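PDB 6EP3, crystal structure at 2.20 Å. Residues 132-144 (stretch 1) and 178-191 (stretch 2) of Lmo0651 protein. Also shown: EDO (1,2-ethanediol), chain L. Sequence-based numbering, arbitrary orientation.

Stretch 1, residues 132-144: AHHRFILCLISFA
Stretch 2 178-191: WTNKKSNQIYELLA

Two nearly parallel helices of one chain pack through a narrow, mainly side-chain apolar seam, with no hydrogen bond crossing between them. Residues 132-142 and 178-191 are helical (phi/psi near -63/-41); the axes run in the same direction at 20°, 11.9 Å apart at closest approach, and only 294 Å² is buried, both sides summed. CA atoms set the register: His133 to Asn180 8.5 Å, Phe136 to Ser183 7.9 Å, Leu140 to Tyr187 9.3 Å. Phe136 (chi1 t, chi2 87°) directs its CA-to-CB bond toward the partner and has the largest area covered by the other stretch, 70 Å². The short side chain of Ser183 (chi1 m) suits a site close against the ring: Ser183 CB lies over one face of the Phe136 ring, 3.8 Å from its centroid, and Phe136 CZ reaches Ser183 O at 3.4 Å. Ser183 OG donates to Thr179 O of its own helix (2.7 Å), which satisfies the hydroxyl in this buried site. Further along, Leu140 (m, t) sets CD2 4.2 Å from Ile186 (m, t) CG2 and 3.8 Å from Leu190 (m, t) CD1; Phe143 (chi1 m, chi2 -11°) meets Leu190 CD1 with its ring edge, CE2 at 3.9 Å. At the N-terminal end of the two stretches, His133 (chi1 t, chi2 52°) places CE1 3.8 Å from Thr179 (m) CG2, while its NE2 hydrogen-bonds ethanediol O1 (2.9 Å); His134 NE2 binds ethanediol O2 (3.1 Å).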

# COMPACT_ATOMS: atom_id res chain seq x y z
N ALA B 132 -18.32 -2.29 -8.35
CA ALA B 132 -18.82 -3.55 -7.82
C ALA B 132 -17.84 -4.69 -8.08
O ALA B 132 -17.65 -5.56 -7.22
CB ALA B 132 -20.20 -3.86 -8.42
N HIS B 133 -17.24 -4.72 -9.27
CA HIS B 133 -16.16 -5.65 -9.56
C HIS B 133 -15.02 -5.49 -8.56
O HIS B 133 -14.49 -6.48 -8.02
CB HIS B 133 -15.69 -5.42 -10.99
CG HIS B 133 -14.50 -6.23 -11.40
ND1 HIS B 133 -14.43 -7.59 -11.24
CD2 HIS B 133 -13.33 -5.86 -11.98
CE1 HIS B 133 -13.27 -8.03 -11.70
NE2 HIS B 133 -12.58 -7.00 -12.15
N HIS B 134 -14.64 -4.24 -8.27
CA HIS B 134 -13.59 -3.98 -7.29
C HIS B 134 -13.99 -4.45 -5.90
O HIS B 134 -13.17 -4.99 -5.16
CB HIS B 134 -13.25 -2.49 -7.28
CG HIS B 134 -12.60 -2.02 -8.54
ND1 HIS B 134 -12.42 -0.68 -8.83
CD2 HIS B 134 -12.09 -2.70 -9.60
CE1 HIS B 134 -11.82 -0.56 -10.00
NE2 HIS B 134 -11.61 -1.77 -10.49
N ARG B 135 -15.26 -4.26 -5.53
CA ARG B 135 -15.71 -4.68 -4.20
C ARG B 135 -15.77 -6.20 -4.08
O ARG B 135 -15.50 -6.75 -3.00
CB ARG B 135 -17.08 -4.07 -3.88
CG ARG B 135 -17.09 -2.55 -3.82
CD ARG B 135 -17.50 -2.04 -2.45
NE ARG B 135 -18.94 -2.09 -2.25
CZ ARG B 135 -19.53 -2.30 -1.08
NH1 ARG B 135 -18.79 -2.50 0.01
NH2 ARG B 135 -20.85 -2.33 -0.99
N PHE B 136 -16.11 -6.90 -5.16
CA PHE B 136 -16.01 -8.36 -5.17
C PHE B 136 -14.57 -8.81 -4.94
O PHE B 136 -14.29 -9.71 -4.13
CB PHE B 136 -16.55 -8.89 -6.50
CG PHE B 136 -16.44 -10.38 -6.65
CD1 PHE B 136 -17.44 -11.21 -6.18
CD2 PHE B 136 -15.34 -10.96 -7.27
CE1 PHE B 136 -17.35 -12.58 -6.31
CE2 PHE B 136 -15.24 -12.33 -7.40
CZ PHE B 136 -16.24 -13.14 -6.92
N ILE B 137 -13.63 -8.18 -5.65
CA ILE B 137 -12.22 -8.51 -5.43
C ILE B 137 -11.80 -8.20 -4.00
O ILE B 137 -11.06 -8.96 -3.36
CB ILE B 137 -11.34 -7.78 -6.46
CG1 ILE B 137 -11.63 -8.30 -7.87
CG2 ILE B 137 -9.86 -7.94 -6.12
CD1 ILE B 137 -10.92 -7.54 -8.98
N LEU B 138 -12.30 -7.08 -3.45
CA LEU B 138 -11.94 -6.69 -2.09
C LEU B 138 -12.49 -7.69 -1.07
O LEU B 138 -11.85 -7.94 -0.05
CB LEU B 138 -12.48 -5.30 -1.78
CG LEU B 138 -11.78 -4.09 -2.40
CD1 LEU B 138 -12.52 -2.81 -2.04
CD2 LEU B 138 -10.33 -4.02 -1.96
N CYS B 139 -13.67 -8.23 -1.33
CA CYS B 139 -14.23 -9.26 -0.45
C CYS B 139 -13.37 -10.52 -0.48
O CYS B 139 -13.06 -11.11 0.57
CB CYS B 139 -15.67 -9.55 -0.88
SG CYS B 139 -16.58 -10.58 0.25
N LEU B 140 -12.97 -10.94 -1.68
CA LEU B 140 -12.03 -12.04 -1.79
C LEU B 140 -10.78 -11.79 -0.96
O LEU B 140 -10.31 -12.67 -0.23
CB LEU B 140 -11.63 -12.25 -3.26
CG LEU B 140 -12.65 -12.95 -4.15
CD1 LEU B 140 -12.07 -13.13 -5.53
CD2 LEU B 140 -13.04 -14.28 -3.54
N ILE B 141 -10.24 -10.57 -1.03
CA ILE B 141 -9.01 -10.26 -0.31
C ILE B 141 -9.26 -10.20 1.20
O ILE B 141 -8.43 -10.63 2.00
CB ILE B 141 -8.40 -8.95 -0.83
CG1 ILE B 141 -8.00 -9.13 -2.29
CG2 ILE B 141 -7.19 -8.54 0.01
CD1 ILE B 141 -7.30 -7.95 -2.88
N SER B 142 -10.42 -9.66 1.60
CA SER B 142 -10.77 -9.60 3.01
C SER B 142 -10.90 -10.98 3.61
O SER B 142 -10.81 -11.13 4.83
CB SER B 142 -12.08 -8.84 3.19
OG SER B 142 -13.19 -9.72 3.03
N PHE B 143 -11.12 -12.00 2.77
CA PHE B 143 -11.10 -13.36 3.30
C PHE B 143 -9.80 -13.69 4.03
O PHE B 143 -9.78 -14.62 4.84
CB PHE B 143 -11.35 -14.37 2.18
CG PHE B 143 -12.77 -14.39 1.68
CD1 PHE B 143 -13.77 -13.72 2.36
CD2 PHE B 143 -13.10 -15.08 0.52
CE1 PHE B 143 -15.08 -13.73 1.91
CE2 PHE B 143 -14.40 -15.10 0.07
CZ PHE B 143 -15.40 -14.43 0.76
N ALA B 144 -8.72 -12.94 3.79
CA ALA B 144 -7.49 -13.15 4.54
C ALA B 144 -7.52 -12.53 5.93
O ALA B 144 -6.63 -12.81 6.73
CB ALA B 144 -6.29 -12.58 3.77
N TRP B 178 -18.91 -12.24 -19.12
CA TRP B 178 -17.88 -13.23 -18.83
C TRP B 178 -17.29 -13.02 -17.44
O TRP B 178 -17.09 -13.99 -16.70
CB TRP B 178 -16.79 -13.18 -19.90
CG TRP B 178 -15.74 -14.21 -19.72
CD1 TRP B 178 -15.73 -15.47 -20.24
CD2 TRP B 178 -14.53 -14.07 -18.97
NE1 TRP B 178 -14.58 -16.13 -19.85
CE2 TRP B 178 -13.83 -15.29 -19.07
CE3 TRP B 178 -13.96 -13.04 -18.22
CZ2 TRP B 178 -12.60 -15.51 -18.45
CZ3 TRP B 178 -12.74 -13.25 -17.60
CH2 TRP B 178 -12.08 -14.48 -17.72
N THR B 179 -17.03 -11.77 -17.07
CA THR B 179 -16.50 -11.48 -15.75
C THR B 179 -17.50 -11.85 -14.66
O THR B 179 -17.12 -12.38 -13.61
CB THR B 179 -16.09 -10.01 -15.65
OG1 THR B 179 -15.24 -9.68 -16.75
CG2 THR B 179 -15.36 -9.74 -14.34
N ASN B 180 -18.79 -11.58 -14.90
CA ASN B 180 -19.81 -11.97 -13.93
C ASN B 180 -19.87 -13.48 -13.78
O ASN B 180 -19.98 -14.00 -12.65
CB ASN B 180 -21.18 -11.42 -14.35
CG ASN B 180 -21.23 -9.90 -14.35
OD1 ASN B 180 -20.31 -9.23 -13.87
ND2 ASN B 180 -22.32 -9.36 -14.88
N LYS B 181 -19.81 -14.21 -14.89
CA LYS B 181 -19.81 -15.67 -14.84
C LYS B 181 -18.60 -16.19 -14.08
O LYS B 181 -18.71 -17.14 -13.29
CB LYS B 181 -19.85 -16.25 -16.25
CG LYS B 181 -19.56 -17.75 -16.31
CD LYS B 181 -19.74 -18.31 -17.72
CE LYS B 181 -18.61 -17.86 -18.64
NZ LYS B 181 -18.85 -18.28 -20.05
N LYS B 182 -17.43 -15.59 -14.31
CA LYS B 182 -16.23 -16.01 -13.60
C LYS B 182 -16.35 -15.75 -12.11
O LYS B 182 -15.95 -16.58 -11.29
CB LYS B 182 -15.01 -15.30 -14.17
CG LYS B 182 -14.41 -15.98 -15.39
CD LYS B 182 -13.72 -17.28 -15.01
CE LYS B 182 -13.35 -18.11 -16.23
NZ LYS B 182 -14.57 -18.56 -16.96
N SER B 183 -16.91 -14.59 -11.74
CA SER B 183 -17.10 -14.27 -10.33
C SER B 183 -18.04 -15.28 -9.67
O SER B 183 -17.80 -15.73 -8.55
CB SER B 183 -17.65 -12.86 -10.19
OG SER B 183 -16.89 -11.95 -10.98
N ASN B 184 -19.13 -15.63 -10.37
CA ASN B 184 -20.05 -16.63 -9.82
C ASN B 184 -19.39 -18.00 -9.71
O ASN B 184 -19.63 -18.73 -8.75
CB ASN B 184 -21.31 -16.71 -10.68
CG ASN B 184 -22.27 -17.76 -10.18
OD1 ASN B 184 -22.95 -17.55 -9.17
ND2 ASN B 184 -22.32 -18.89 -10.86
N GLN B 185 -18.56 -18.37 -10.70
CA GLN B 185 -17.84 -19.63 -10.63
C GLN B 185 -16.90 -19.66 -9.43
O GLN B 185 -16.78 -20.68 -8.74
CB GLN B 185 -17.05 -19.84 -11.92
CG GLN B 185 -17.76 -20.64 -12.99
CD GLN B 185 -16.99 -20.65 -14.30
OE1 GLN B 185 -15.77 -20.53 -14.32
NE2 GLN B 185 -17.72 -20.79 -15.41
N ILE B 186 -16.22 -18.54 -9.18
CA ILE B 186 -15.32 -18.46 -8.03
C ILE B 186 -16.12 -18.62 -6.73
O ILE B 186 -15.73 -19.38 -5.84
CB ILE B 186 -14.54 -17.13 -8.06
CG1 ILE B 186 -13.49 -17.17 -9.16
CG2 ILE B 186 -13.89 -16.86 -6.71
CD1 ILE B 186 -13.10 -15.80 -9.68
N TYR B 187 -17.24 -17.91 -6.63
CA TYR B 187 -18.10 -18.05 -5.45
C TYR B 187 -18.53 -19.49 -5.25
O TYR B 187 -18.50 -20.02 -4.13
CB TYR B 187 -19.33 -17.14 -5.57
CG TYR B 187 -20.44 -17.58 -4.64
CD1 TYR B 187 -20.42 -17.25 -3.29
CD2 TYR B 187 -21.51 -18.35 -5.10
CE1 TYR B 187 -21.42 -17.65 -2.44
CE2 TYR B 187 -22.51 -18.77 -4.25
CZ TYR B 187 -22.47 -18.41 -2.92
OH TYR B 187 -23.46 -18.81 -2.06
N GLU B 188 -18.96 -20.15 -6.33
CA GLU B 188 -19.48 -21.51 -6.22
C GLU B 188 -18.38 -22.49 -5.83
O GLU B 188 -18.60 -23.37 -4.99
CB GLU B 188 -20.14 -21.93 -7.53
CG GLU B 188 -21.55 -21.40 -7.71
CD GLU B 188 -22.19 -21.85 -9.01
OE1 GLU B 188 -21.69 -22.82 -9.62
OE2 GLU B 188 -23.18 -21.22 -9.42
N LEU B 189 -17.20 -22.36 -6.43
CA LEU B 189 -16.11 -23.25 -6.07
C LEU B 189 -15.70 -23.05 -4.61
O LEU B 189 -15.48 -24.02 -3.88
CB LEU B 189 -14.92 -23.04 -7.00
CG LEU B 189 -15.17 -23.45 -8.45
CD1 LEU B 189 -14.04 -22.95 -9.34
CD2 LEU B 189 -15.32 -24.96 -8.57
N LEU B 190 -15.67 -21.79 -4.15
CA LEU B 190 -15.36 -21.55 -2.75
C LEU B 190 -16.41 -22.16 -1.84
O LEU B 190 -16.07 -22.80 -0.84
CB LEU B 190 -15.25 -20.04 -2.50
CG LEU B 190 -14.00 -19.35 -3.05
CD1 LEU B 190 -14.02 -17.87 -2.71
CD2 LEU B 190 -12.74 -20.01 -2.51
N ALA B 191 -17.69 -22.02 -2.21
CA ALA B 191 -18.76 -22.57 -1.38
C ALA B 191 -18.73 -24.09 -1.35
O ALA B 191 -19.11 -24.69 -0.34
CB ALA B 191 -20.11 -22.07 -1.88
C1 EDO L . -9.51 -5.73 -12.01
O1 EDO L . -10.11 -6.07 -13.27
C2 EDO L . -8.85 -4.36 -12.13
O2 EDO L . -9.84 -3.40 -12.52